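Local coordinates for benzoylformate Decarboxylase (Polynucleobacter necessarius, PDB 4K9Q), which probably catalyses the decarboxylation of benzoylformate to benzaldehyde and carbon dioxide, using thiamine diphosphate and magnesium, at residues A[133-138]-A[161-166]; A[292-297]-A[303-308]; A[338-343]-A[355-360]; A[437-442]-A[517-522]. All coordinates share one frame; numbering follows the deposited sequence.

Contact 1: A[133-138]-A[161-166]; sequences EDVPGA and DDWEKL
Val135, in the first turn of helix 135-147, carries the whole contact by splitting its two methyls between Asp162 and Trp163. The apolar part is the touch of Val135 CG1 on the six-membered part of the indole, 3.9 Å from Trp163 CH2; the methyl comes at the ring obliquely, and the two side chains run at about a right angle to each other. CG1 gets there by standing anti to the backbone N (chi1 170°), which puts CG2 beside that nitrogen and on the acid's side. The second meeting is of methyl and carboxylate: Val135 CG2 lies 3.6 Å from Asp162 OD2, an oxygen whose polar needs are met by a salt bridge to Arg101. No hydrogen bond joins the two segments.

Polar links instead shape 161-166 itself. A type I turn runs from Asp162 to Lys165, with Lys165 N bonded to Asp162 O at 3.1 Å. The lysine side chain then folds back along the segment, and NZ donates to Asp161 O at 2.8 Å, approaching from 43° out of the carbonyl plane; its ion pair with Asp161 OD2 is long, at 4.0 Å. Val4 of helix 4-15 touches both Val135 and Trp163, while Phe31 meets the indole with the ring planes about 45° apart.

The arrangement belongs to the beta-alpha-beta crossover of the N-terminal parallel sheet: helix 135-147 links neighbouring strands 126-127 and 154-159, and the turn that leaves the second strand packs against the start of that helix.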
loop_
_atom_site.group_PDB
_atom_site.type_symbol
_atom_site.label_atom_id
_atom_site.label_comp_id
_atom_site.label_asym_id
_atom_site.label_seq_id
_atom_site.Cartn_x
_atom_site.Cartn_y
_atom_site.Cartn_z
ATOM N N GLU A 133 6.041 25.126 -3.411
ATOM C CA GLU A 133 6.811 25.694 -2.307
ATOM C C GLU A 133 7.566 24.639 -1.491
ATOM O O GLU A 133 8.611 24.931 -0.899
ATOM C CB GLU A 133 5.900 26.502 -1.378
ATOM C CG GLU A 133 5.438 27.846 -1.939
ATOM C CD GLU A 133 4.235 27.750 -2.875
ATOM O OE1 GLU A 133 3.783 26.628 -3.199
ATOM O OE2 GLU A 133 3.734 28.815 -3.295
ATOM N N ASP A 134 7.038 23.416 -1.457
ATOM C CA ASP A 134 7.619 22.354 -0.648
ATOM C C ASP A 134 8.705 21.549 -1.347
ATOM O O ASP A 134 9.314 20.668 -0.727
ATOM C CB ASP A 134 6.531 21.389 -0.184
ATOM C CG ASP A 134 5.491 22.066 0.696
ATOM O OD1 ASP A 134 5.858 22.966 1.484
ATOM O OD2 ASP A 134 4.306 21.698 0.592
ATOM N N VAL A 135 8.962 21.833 -2.626
ATOM C CA VAL A 135 9.903 20.998 -3.375
ATOM C C VAL A 135 11.333 21.006 -2.801
ATOM O O VAL A 135 11.916 19.938 -2.591
ATOM C CB VAL A 135 9.865 21.284 -4.908
ATOM C CG1 VAL A 135 11.025 20.571 -5.626
ATOM C CG2 VAL A 135 8.507 20.881 -5.487
ATOM N N PRO A 136 11.904 22.199 -2.546
ATOM C CA PRO A 136 13.248 22.211 -1.954
ATOM C C PRO A 136 13.288 21.469 -0.624
ATOM O O PRO A 136 14.189 20.651 -0.415
ATOM C CB PRO A 136 13.541 23.704 -1.759
ATOM C CG PRO A 136 12.664 24.395 -2.773
ATOM C CD PRO A 136 11.415 23.561 -2.843
ATOM N N GLY A 137 12.319 21.726 0.251
ATOM C CA GLY A 137 12.264 21.016 1.519
ATOM C C GLY A 137 12.121 19.512 1.365
ATOM O O GLY A 137 12.637 18.757 2.190
ATOM N N ALA A 138 11.408 19.076 0.325
ATOM C CA ALA A 138 11.247 17.644 0.045
ATOM C C ALA A 138 12.576 17.006 -0.371
ATOM O O ALA A 138 12.883 15.860 0.009
ATOM C CB ALA A 138 10.170 17.415 -1.010
ATOM N N ASP A 161 5.197 21.314 -13.671
ATOM C CA ASP A 161 4.894 22.741 -13.594
ATOM C C ASP A 161 5.451 23.427 -12.347
ATOM O O ASP A 161 5.417 24.656 -12.259
ATOM C CB ASP A 161 3.381 22.994 -13.722
ATOM C CG ASP A 161 2.546 22.250 -12.669
ATOM O OD1 ASP A 161 2.857 21.088 -12.322
ATOM O OD2 ASP A 161 1.540 22.838 -12.203
ATOM N N ASP A 162 5.964 22.653 -11.390
ATOM C CA ASP A 162 6.440 23.247 -10.141
ATOM C C ASP A 162 7.707 24.083 -10.343
ATOM O O ASP A 162 7.906 25.095 -9.661
ATOM C CB ASP A 162 6.747 22.170 -9.094
ATOM C CG ASP A 162 5.496 21.510 -8.515
ATOM O OD1 ASP A 162 4.360 21.902 -8.856
ATOM O OD2 ASP A 162 5.674 20.588 -7.696
ATOM N N TRP A 163 8.561 23.650 -11.269
ATOM C CA TRP A 163 9.927 24.148 -11.356
ATOM C C TRP A 163 10.058 25.635 -11.639
ATOM O O TRP A 163 10.983 26.275 -11.142
ATOM C CB TRP A 163 10.730 23.335 -12.382
ATOM C CG TRP A 163 10.846 21.910 -11.969
ATOM C CD1 TRP A 163 10.214 20.831 -12.525
ATOM C CD2 TRP A 163 11.618 21.406 -10.874
ATOM N NE1 TRP A 163 10.559 19.684 -11.845
ATOM C CE2 TRP A 163 11.418 20.010 -10.829
ATOM C CE3 TRP A 163 12.458 21.999 -9.924
ATOM C CZ2 TRP A 163 12.032 19.201 -9.874
ATOM C CZ3 TRP A 163 13.072 21.192 -8.987
ATOM C CH2 TRP A 163 12.854 19.810 -8.967
ATOM N N GLU A 164 9.139 26.173 -12.435
ATOM C CA GLU A 164 9.190 27.579 -12.842
ATOM C C GLU A 164 8.478 28.511 -11.867
ATOM O O GLU A 164 8.462 29.728 -12.069
ATOM C CB GLU A 164 8.552 27.749 -14.221
ATOM C CG GLU A 164 7.059 27.437 -14.233
ATOM C CD GLU A 164 6.416 27.655 -15.593
ATOM O OE1 GLU A 164 5.209 27.364 -15.723
ATOM O OE2 GLU A 164 7.106 28.113 -16.527
ATOM N N LYS A 165 7.859 27.955 -10.831
ATOM C CA LYS A 165 7.123 28.791 -9.874
ATOM C C LYS A 165 8.079 29.643 -9.035
ATOM O O LYS A 165 9.099 29.154 -8.544
ATOM C CB LYS A 165 6.245 27.936 -8.951
ATOM C CG LYS A 165 5.175 27.087 -9.658
ATOM C CD LYS A 165 4.130 27.958 -10.349
ATOM C CE LYS A 165 2.939 27.136 -10.822
ATOM N NZ LYS A 165 3.246 26.454 -12.094
ATOM N N LEU A 166 7.757 30.924 -8.886
ATOM C CA LEU A 166 8.476 31.788 -7.955
ATOM C C LEU A 166 7.963 31.547 -6.551
ATOM O O LEU A 166 6.757 31.603 -6.309
ATOM C CB LEU A 166 8.262 33.252 -8.312
ATOM C CG LEU A 166 9.061 33.788 -9.495
ATOM C CD1 LEU A 166 8.689 35.245 -9.729
ATOM C CD2 LEU A 166 10.551 33.645 -9.229
#

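Contact 2: A[292-297]-A[303-308]; sequences LLQVSD and SKAVVG
Leu292 and Val307 meet through methyls, Leu292 CD1 lying 3.9 Å from Val307 CG1 as the two side chains slant across each other. The other branch, Leu292 CD2, reaches over the backbone, 3.6 Å from Val307 O and 3.9 Å from Gly308 CA. At the phi of 112° and psi of 174° of Gly308 a CB would be jammed against the carbonyl O of Val307 and would also run into Leu292 CD2, so the bare Gly308 CA can sit 3.4 Å from Leu292 O. Two residues on, Gln294 points the same way and sets its amide oxygen against a methyl, OE1 standing 3.2 Å from Ala305 CB.

A water in the gap lies 2.8 Å from Gln294 OE1 and 2.9 Å from Val307 O, and can donate to either, though it cannot serve every acceptor around it at once. Gln294 reaches this water because CG is anti to the backbone N (chi1 -177°) and the chain beyond stays extended. NE2 donates to Ala272 O, which holds the amide in its orientation; the water may add to this at OE1.

Ala305 also packs on Arg174 of the third subunit. Around the contact, strand 291-296 lies between strands 266-270 and 309-312 of the central-domain sheet: Leu292 touches Ile267 and Val269 of the former, and helix 299-303 with the loop 304-308 carries the chain across to the latter.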
loop_
_atom_site.group_PDB
_atom_site.type_symbol
_atom_site.label_atom_id
_atom_site.label_comp_id
_atom_site.label_asym_id
_atom_site.label_seq_id
_atom_site.Cartn_x
_atom_site.Cartn_y
_atom_site.Cartn_z
ATOM N N LEU A 292 25.056 -17.821 18.978
ATOM C CA LEU A 292 25.445 -16.821 17.987
ATOM C C LEU A 292 25.206 -15.389 18.461
ATOM O O LEU A 292 24.200 -15.101 19.122
ATOM C CB LEU A 292 24.696 -17.082 16.671
ATOM C CG LEU A 292 24.937 -16.151 15.476
ATOM C CD1 LEU A 292 24.818 -16.913 14.140
ATOM C CD2 LEU A 292 23.961 -14.987 15.521
ATOM N N LEU A 293 26.137 -14.500 18.107
ATOM C CA LEU A 293 25.952 -13.063 18.290
ATOM C C LEU A 293 25.873 -12.427 16.906
ATOM O O LEU A 293 26.573 -12.865 15.987
ATOM C CB LEU A 293 27.130 -12.449 19.051
ATOM C CG LEU A 293 27.458 -13.089 20.398
ATOM C CD1 LEU A 293 28.699 -12.458 21.000
ATOM C CD2 LEU A 293 26.280 -12.955 21.334
ATOM N N GLN A 294 25.032 -11.401 16.765
ATOM C CA GLN A 294 24.889 -10.672 15.498
ATOM C C GLN A 294 24.968 -9.158 15.709
ATOM O O GLN A 294 24.329 -8.629 16.612
ATOM C CB GLN A 294 23.538 -10.992 14.840
ATOM C CG GLN A 294 23.361 -10.308 13.474
ATOM C CD GLN A 294 21.957 -10.433 12.909
ATOM O OE1 GLN A 294 21.030 -10.848 13.603
ATOM N NE2 GLN A 294 21.799 -10.085 11.633
ATOM N N VAL A 295 25.737 -8.468 14.868
ATOM C CA VAL A 295 25.722 -7.002 14.799
ATOM C C VAL A 295 25.357 -6.624 13.369
ATOM O O VAL A 295 25.968 -7.136 12.426
ATOM C CB VAL A 295 27.117 -6.408 15.110
ATOM C CG1 VAL A 295 27.162 -4.901 14.813
ATOM C CG2 VAL A 295 27.515 -6.693 16.554
ATOM N N SER A 296 24.344 -5.777 13.202
ATOM C CA SER A 296 23.996 -5.243 11.886
ATOM C C SER A 296 23.648 -3.778 12.063
ATOM O O SER A 296 23.186 -3.381 13.135
ATOM C CB SER A 296 22.806 -5.996 11.282
ATOM O OG SER A 296 22.378 -5.390 10.067
ATOM N N ASP A 297 23.848 -2.969 11.026
ATOM C CA ASP A 297 23.462 -1.568 11.123
ATOM C C ASP A 297 21.985 -1.352 10.753
ATOM O O ASP A 297 21.476 -0.240 10.813
ATOM C CB ASP A 297 24.403 -0.669 10.308
ATOM C CG ASP A 297 24.323 -0.927 8.813
ATOM O OD1 ASP A 297 23.210 -1.221 8.311
ATOM O OD2 ASP A 297 25.378 -0.818 8.142
ATOM N N SER A 303 15.940 -8.009 13.083
ATOM C CA SER A 303 14.569 -8.383 13.435
ATOM C C SER A 303 14.156 -9.741 12.881
ATOM O O SER A 303 13.270 -10.392 13.441
ATOM C CB SER A 303 13.562 -7.307 13.002
ATOM O OG SER A 303 13.267 -7.385 11.617
ATOM N N LYS A 304 14.806 -10.171 11.800
ATOM C CA LYS A 304 14.393 -11.385 11.093
ATOM C C LYS A 304 15.454 -12.494 11.077
ATOM O O LYS A 304 15.312 -13.484 10.348
ATOM C CB LYS A 304 13.953 -11.043 9.657
ATOM C CG LYS A 304 15.068 -10.593 8.738
ATOM C CD LYS A 304 14.489 -9.976 7.472
ATOM C CE LYS A 304 15.563 -9.748 6.433
ATOM N NZ LYS A 304 15.077 -8.837 5.351
ATOM N N ALA A 305 16.505 -12.332 11.881
ATOM C CA ALA A 305 17.563 -13.339 11.985
ATOM C C ALA A 305 16.997 -14.718 12.352
ATOM O O ALA A 305 16.011 -14.822 13.082
ATOM C CB ALA A 305 18.614 -12.907 13.012
ATOM N N VAL A 306 17.636 -15.783 11.871
ATOM C CA VAL A 306 17.142 -17.132 12.160
ATOM C C VAL A 306 17.493 -17.584 13.581
ATOM O O VAL A 306 16.838 -18.463 14.146
ATOM C CB VAL A 306 17.667 -18.168 11.139
ATOM C CG1 VAL A 306 17.065 -17.921 9.752
ATOM C CG2 VAL A 306 19.184 -18.130 11.062
ATOM N N VAL A 307 18.518 -16.967 14.160
ATOM C CA VAL A 307 19.028 -17.397 15.455
ATOM C C VAL A 307 19.857 -16.277 16.068
ATOM O O VAL A 307 20.357 -15.403 15.349
ATOM C CB VAL A 307 19.930 -18.651 15.293
ATOM C CG1 VAL A 307 21.250 -18.287 14.609
ATOM C CG2 VAL A 307 20.187 -19.323 16.634
ATOM N N GLY A 308 19.989 -16.290 17.396
ATOM C CA GLY A 308 21.038 -15.517 18.040
ATOM C C GLY A 308 20.625 -14.333 18.892
ATOM O O GLY A 308 19.443 -13.969 18.967
HETATM O O HOH W 1 20.533 -12.569 15.781
#

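Contact 3: A[338-343]-A[355-360]; sequences SPMTKE and VLEVLK
The loop ahead of helix 352-361 is tied to that helix by the carboxylate of Glu357, which accepts the backbone N-H of Glu343. The bond from Glu343 N to Glu357 OE2 is nearly straight, 2.8 Å with an N-H...O angle of 169°, and uses the syn lone pair. The same oxygen also accepts from His353 ND1, one turn earlier in the helix, so two donors fix the rotation of the carboxylate. The other oxygen is held mainly through water: one molecule bridges Glu357 OE1 (2.8 Å) to Lys342 NZ (2.6 Å), and another donates both to OE1 and to Glu343 O. Arg345 adds a weak, long ion pair to OE1. Lys342 NZ itself stops 4.5 Å from OE1, beyond a salt bridge, while its CD lies 3.5 Å from that oxygen. On the apolar side, Met340 SD packs 4.1 Å from Glu357 CG. Glu343 turns its own carboxylate away from Glu357 to pair with Arg351.

This is a surface contact. Asp382 of helix 377-383 receives the backbone N-H of Thr341, and the other faces of helix 352-361 pack on helices 377-383, through Leu356, and 501-513, through Val355, Val358 and Leu359.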
loop_
_atom_site.group_PDB
_atom_site.type_symbol
_atom_site.label_atom_id
_atom_site.label_comp_id
_atom_site.label_asym_id
_atom_site.label_seq_id
_atom_site.Cartn_x
_atom_site.Cartn_y
_atom_site.Cartn_z
ATOM N N SER A 338 44.027 -23.078 1.661
ATOM C CA SER A 338 44.855 -23.642 0.603
ATOM C C SER A 338 45.215 -22.573 -0.403
ATOM O O SER A 338 44.409 -21.676 -0.670
ATOM C CB SER A 338 44.101 -24.748 -0.133
ATOM O OG SER A 338 43.633 -25.744 0.753
ATOM N N PRO A 339 46.422 -22.659 -0.980
ATOM C CA PRO A 339 46.757 -21.764 -2.088
ATOM C C PRO A 339 45.830 -21.983 -3.278
ATOM O O PRO A 339 45.214 -23.051 -3.415
ATOM C CB PRO A 339 48.179 -22.181 -2.477
ATOM C CG PRO A 339 48.706 -22.922 -1.319
ATOM C CD PRO A 339 47.534 -23.551 -0.620
ATOM N N MET A 340 45.755 -20.971 -4.136
ATOM C CA MET A 340 45.004 -21.058 -5.372
ATOM C C MET A 340 45.443 -22.299 -6.132
ATOM O O MET A 340 46.645 -22.572 -6.243
ATOM C CB MET A 340 45.254 -19.810 -6.216
ATOM C CG MET A 340 44.492 -19.790 -7.532
ATOM S SD MET A 340 45.136 -18.539 -8.642
ATOM C CE MET A 340 46.697 -19.270 -9.135
ATOM N N THR A 341 44.471 -23.060 -6.624
ATOM C CA THR A 341 44.761 -24.203 -7.490
ATOM C C THR A 341 45.122 -23.738 -8.897
ATOM O O THR A 341 44.903 -22.577 -9.247
ATOM C CB THR A 341 43.565 -25.173 -7.575
ATOM O OG1 THR A 341 42.445 -24.510 -8.175
ATOM C CG2 THR A 341 43.184 -25.684 -6.188
ATOM N N LYS A 342 45.694 -24.643 -9.692
ATOM C CA LYS A 342 46.126 -24.327 -11.049
ATOM C C LYS A 342 45.370 -25.216 -12.033
ATOM O O LYS A 342 45.545 -26.438 -12.045
ATOM C CB LYS A 342 47.641 -24.532 -11.196
ATOM C CG LYS A 342 48.502 -23.644 -10.292
ATOM C CD LYS A 342 48.650 -22.244 -10.854
ATOM C CE LYS A 342 49.521 -21.374 -9.949
ATOM N NZ LYS A 342 49.778 -20.024 -10.536
ATOM N N GLU A 343 44.515 -24.600 -12.842
ATOM C CA GLU A 343 43.677 -25.331 -13.785
ATOM C C GLU A 343 44.515 -25.805 -14.977
ATOM O O GLU A 343 45.564 -25.238 -15.274
ATOM C CB GLU A 343 42.524 -24.425 -14.253
ATOM C CG GLU A 343 41.543 -25.041 -15.248
ATOM C CD GLU A 343 40.832 -26.271 -14.704
ATOM O OE1 GLU A 343 41.368 -27.391 -14.867
ATOM O OE2 GLU A 343 39.725 -26.121 -14.131
ATOM N N VAL A 355 40.778 -19.238 -17.360
ATOM C CA VAL A 355 40.494 -17.891 -17.844
ATOM C C VAL A 355 40.731 -16.879 -16.718
ATOM O O VAL A 355 41.406 -15.863 -16.908
ATOM C CB VAL A 355 39.049 -17.768 -18.385
ATOM C CG1 VAL A 355 38.707 -16.310 -18.707
ATOM C CG2 VAL A 355 38.879 -18.642 -19.623
ATOM N N LEU A 356 40.188 -17.172 -15.541
ATOM C CA LEU A 356 40.359 -16.296 -14.387
ATOM C C LEU A 356 41.829 -16.134 -13.987
ATOM O O LEU A 356 42.277 -15.021 -13.702
ATOM C CB LEU A 356 39.534 -16.799 -13.206
ATOM C CG LEU A 356 38.019 -16.662 -13.360
ATOM C CD1 LEU A 356 37.333 -17.587 -12.387
ATOM C CD2 LEU A 356 37.570 -15.199 -13.180
ATOM N N GLU A 357 42.573 -17.237 -13.969
ATOM C CA GLU A 357 44.007 -17.186 -13.676
ATOM C C GLU A 357 44.761 -16.278 -14.640
ATOM O O GLU A 357 45.646 -15.527 -14.227
ATOM C CB GLU A 357 44.622 -18.581 -13.731
ATOM C CG GLU A 357 44.235 -19.489 -12.578
ATOM C CD GLU A 357 44.799 -20.878 -12.775
ATOM O OE1 GLU A 357 46.040 -20.989 -12.879
ATOM O OE2 GLU A 357 44.010 -21.848 -12.854
ATOM N N VAL A 358 44.422 -16.359 -15.925
ATOM C CA VAL A 358 45.051 -15.505 -16.934
ATOM C C VAL A 358 44.748 -14.026 -16.678
ATOM O O VAL A 358 45.616 -13.162 -16.802
ATOM C CB VAL A 358 44.642 -15.923 -18.362
ATOM C CG1 VAL A 358 45.123 -14.900 -19.382
ATOM C CG2 VAL A 358 45.219 -17.296 -18.664
ATOM N N LEU A 359 43.513 -13.728 -16.293
ATOM C CA LEU A 359 43.174 -12.348 -15.976
ATOM C C LEU A 359 43.946 -11.878 -14.740
ATOM O O LEU A 359 44.537 -10.799 -14.742
ATOM C CB LEU A 359 41.675 -12.202 -15.748
ATOM C CG LEU A 359 40.770 -12.483 -16.936
ATOM C CD1 LEU A 359 39.318 -12.350 -16.499
ATOM C CD2 LEU A 359 41.080 -11.511 -18.059
ATOM N N LYS A 360 43.954 -12.701 -13.698
ATOM C CA LYS A 360 44.629 -12.342 -12.454
ATOM C C LYS A 360 46.124 -12.063 -12.677
ATOM O O LYS A 360 46.641 -11.018 -12.261
ATOM C CB LYS A 360 44.407 -13.438 -11.401
ATOM C CG LYS A 360 45.194 -13.264 -10.121
ATOM C CD LYS A 360 44.795 -12.008 -9.378
ATOM C CE LYS A 360 45.715 -11.777 -8.185
ATOM N NZ LYS A 360 45.258 -10.657 -7.326
HETATM O O HOH W 2 47.921 -19.028 -12.086
HETATM O O HOH W 3 46.782 -22.867 -14.555
#

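Contact 4: A[437-442]-A[517-522]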
loop_
_atom_site.group_PDB
_atom_site.type_symbol
_atom_site.label_atom_id
_atom_site.label_comp_id
_atom_site.label_asym_id
_atom_site.label_seq_id
_atom_site.Cartn_x
_atom_site.Cartn_y
_atom_site.Cartn_z
ATOM N N GLN A 437 22.383 -2.256 -22.533
ATOM C CA GLN A 437 22.420 -0.866 -22.993
ATOM C C GLN A 437 23.401 -0.007 -22.190
ATOM O O GLN A 437 23.843 1.046 -22.664
ATOM C CB GLN A 437 21.025 -0.221 -22.949
ATOM C CG GLN A 437 19.956 -1.012 -23.690
ATOM C CD GLN A 437 19.168 -1.905 -22.760
ATOM O OE1 GLN A 437 19.715 -2.424 -21.793
ATOM N NE2 GLN A 437 17.880 -2.086 -23.043
ATOM N N GLY A 438 23.725 -0.451 -20.975
ATOM C CA GLY A 438 24.655 0.269 -20.116
ATOM C C GLY A 438 25.997 0.531 -20.788
ATOM O O GLY A 438 26.673 1.509 -20.476
ATOM N N ILE A 439 26.391 -0.355 -21.699
ATOM C CA ILE A 439 27.657 -0.193 -22.418
ATOM C C ILE A 439 27.754 1.184 -23.074
ATOM O O ILE A 439 28.813 1.824 -23.067
ATOM C CB ILE A 439 27.830 -1.287 -23.494
ATOM C CG1 ILE A 439 27.861 -2.671 -22.836
ATOM C CG2 ILE A 439 29.105 -1.059 -24.296
ATOM C CD1 ILE A 439 27.852 -3.811 -23.842
ATOM N N TYR A 440 26.638 1.647 -23.629
ATOM C CA TYR A 440 26.596 2.936 -24.298
ATOM C C TYR A 440 27.091 4.057 -23.393
ATOM O O TYR A 440 27.845 4.926 -23.819
ATOM C CB TYR A 440 25.175 3.235 -24.767
ATOM C CG TYR A 440 25.055 4.512 -25.573
ATOM C CD1 TYR A 440 25.603 4.603 -26.854
ATOM C CD2 TYR A 440 24.391 5.620 -25.063
ATOM C CE1 TYR A 440 25.492 5.770 -27.599
ATOM C CE2 TYR A 440 24.270 6.787 -25.798
ATOM C CZ TYR A 440 24.823 6.859 -27.061
ATOM O OH TYR A 440 24.685 8.036 -27.767
ATOM N N THR A 441 26.660 4.043 -22.138
ATOM C CA THR A 441 27.056 5.099 -21.212
ATOM C C THR A 441 28.554 5.023 -20.942
ATOM O O THR A 441 29.232 6.047 -20.885
ATOM C CB THR A 441 26.267 5.009 -19.894
ATOM O OG1 THR A 441 24.870 5.146 -20.184
ATOM C CG2 THR A 441 26.687 6.133 -18.948
ATOM N N GLY A 442 29.064 3.808 -20.782
ATOM C CA GLY A 442 30.497 3.604 -20.634
ATOM C C GLY A 442 31.263 4.223 -21.797
ATOM O O GLY A 442 32.233 4.942 -21.608
ATOM N N THR A 517 35.918 1.838 -22.884
ATOM C CA THR A 517 35.153 0.636 -22.573
ATOM C C THR A 517 35.412 -0.447 -23.613
ATOM O O THR A 517 35.307 -0.197 -24.817
ATOM C CB THR A 517 33.653 0.975 -22.493
ATOM O OG1 THR A 517 33.445 1.882 -21.408
ATOM C CG2 THR A 517 32.801 -0.281 -22.269
ATOM N N SER A 518 35.746 -1.643 -23.131
ATOM C CA SER A 518 36.067 -2.791 -23.978
ATOM C C SER A 518 35.208 -4.004 -23.616
ATOM O O SER A 518 34.823 -4.179 -22.459
ATOM C CB SER A 518 37.544 -3.172 -23.810
ATOM O OG SER A 518 38.423 -2.165 -24.302
ATOM N N VAL A 519 34.932 -4.846 -24.611
ATOM C CA VAL A 519 34.271 -6.127 -24.399
ATOM C C VAL A 519 35.153 -7.246 -24.948
ATOM O O VAL A 519 35.557 -7.222 -26.116
ATOM C CB VAL A 519 32.882 -6.162 -25.071
ATOM C CG1 VAL A 519 32.233 -7.535 -24.924
ATOM C CG2 VAL A 519 31.995 -5.085 -24.476
ATOM N N ILE A 520 35.465 -8.210 -24.094
ATOM C CA ILE A 520 36.252 -9.372 -24.486
ATOM C C ILE A 520 35.401 -10.616 -24.278
ATOM O O ILE A 520 35.050 -10.951 -23.151
ATOM C CB ILE A 520 37.539 -9.468 -23.650
ATOM C CG1 ILE A 520 38.346 -8.175 -23.806
ATOM C CG2 ILE A 520 38.358 -10.697 -24.054
ATOM C CD1 ILE A 520 39.585 -8.090 -22.936
ATOM N N VAL A 521 35.061 -11.295 -25.368
ATOM C CA VAL A 521 34.196 -12.466 -25.284
ATOM C C VAL A 521 35.059 -13.729 -25.261
ATOM O O VAL A 521 35.899 -13.937 -26.142
ATOM C CB VAL A 521 33.188 -12.496 -26.468
ATOM C CG1 VAL A 521 32.251 -13.698 -26.352
ATOM C CG2 VAL A 521 32.403 -11.176 -26.537
ATOM N N VAL A 522 34.861 -14.554 -24.237
ATOM C CA VAL A 522 35.635 -15.769 -24.052
ATOM C C VAL A 522 34.705 -16.984 -24.077
ATOM O O VAL A 522 33.928 -17.197 -23.146
ATOM C CB VAL A 522 36.385 -15.748 -22.707
ATOM C CG1 VAL A 522 37.368 -16.926 -22.632
ATOM C CG2 VAL A 522 37.102 -14.415 -22.517
#
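Thr517 presses its side chain against the peptide of Gly442 and reaches Ile439 with its methyl. OG1, beside its backbone N (chi1 -64°), lies 3.2 Å from Gly442 C, and CB lies 4.1 Å from the same carbon. That hydroxyl is hydrogen-bonded to Thr447 O, while Gly442 O receives the OG1 of Thr447, so Thr447, just beyond the helix, serves both sides of the contact. Gly442 lets the strand come in close: its CA and that of Thr517 are the nearest pair, 5.9 Å apart.

Ile439, one turn earlier, supplies the apolar half. Its branch methyl CG2 sits 4.3 Å from Thr517 CG2, and the end of its extended chain, CD1, comes 4.4 Å from Val519 CG2. Thr517 and Val519 lie two apart on the strand and so face the helix together, while Ser518 and Ile520 turn to helix 501-513 on the other face. The axes of 438-442 and 517-522 pass 8.9 Å apart, close for a helix on a sheet, as the bare Gly442 allows, at 135° between their directions.

This is helix-on-sheet packing of a parallel alpha/beta domain, the C-terminal thiamine diphosphate-binding one. Helix 438-445 lies in the crossover from strand 423-428 to strand 449-455, which is flanked by 517-523. The magnesium ligands Asp429 and Asn456 follow the first two of these strands, and the side chain of Val519 is about 10 Å from that of Asp429.

In the fold
The four contacts follow one another along the chain, each closing before the next opens. Contact 1 lies in the N-terminal thiamine diphosphate domain, contact 2 in the central one and contact 4 in the C-terminal one, each built on or against its own parallel sheet. Contact 3 sits on helix 352-361, which leads into strand 368-372 of the third sheet; there contacts 3 and 4 touch, Val355 CG2 packing on Val522 CG1 at 3.8 Å, with centres 24 Å apart. Contacts 1 and 3 are farthest apart, about 56 Å between centres. Contacts 2 and 4 both reach the fourth subunit. Contact 4 comes closest to an annotated site, Val519 lying about 13 Å from the thiamine diphosphate, side chain to ligand.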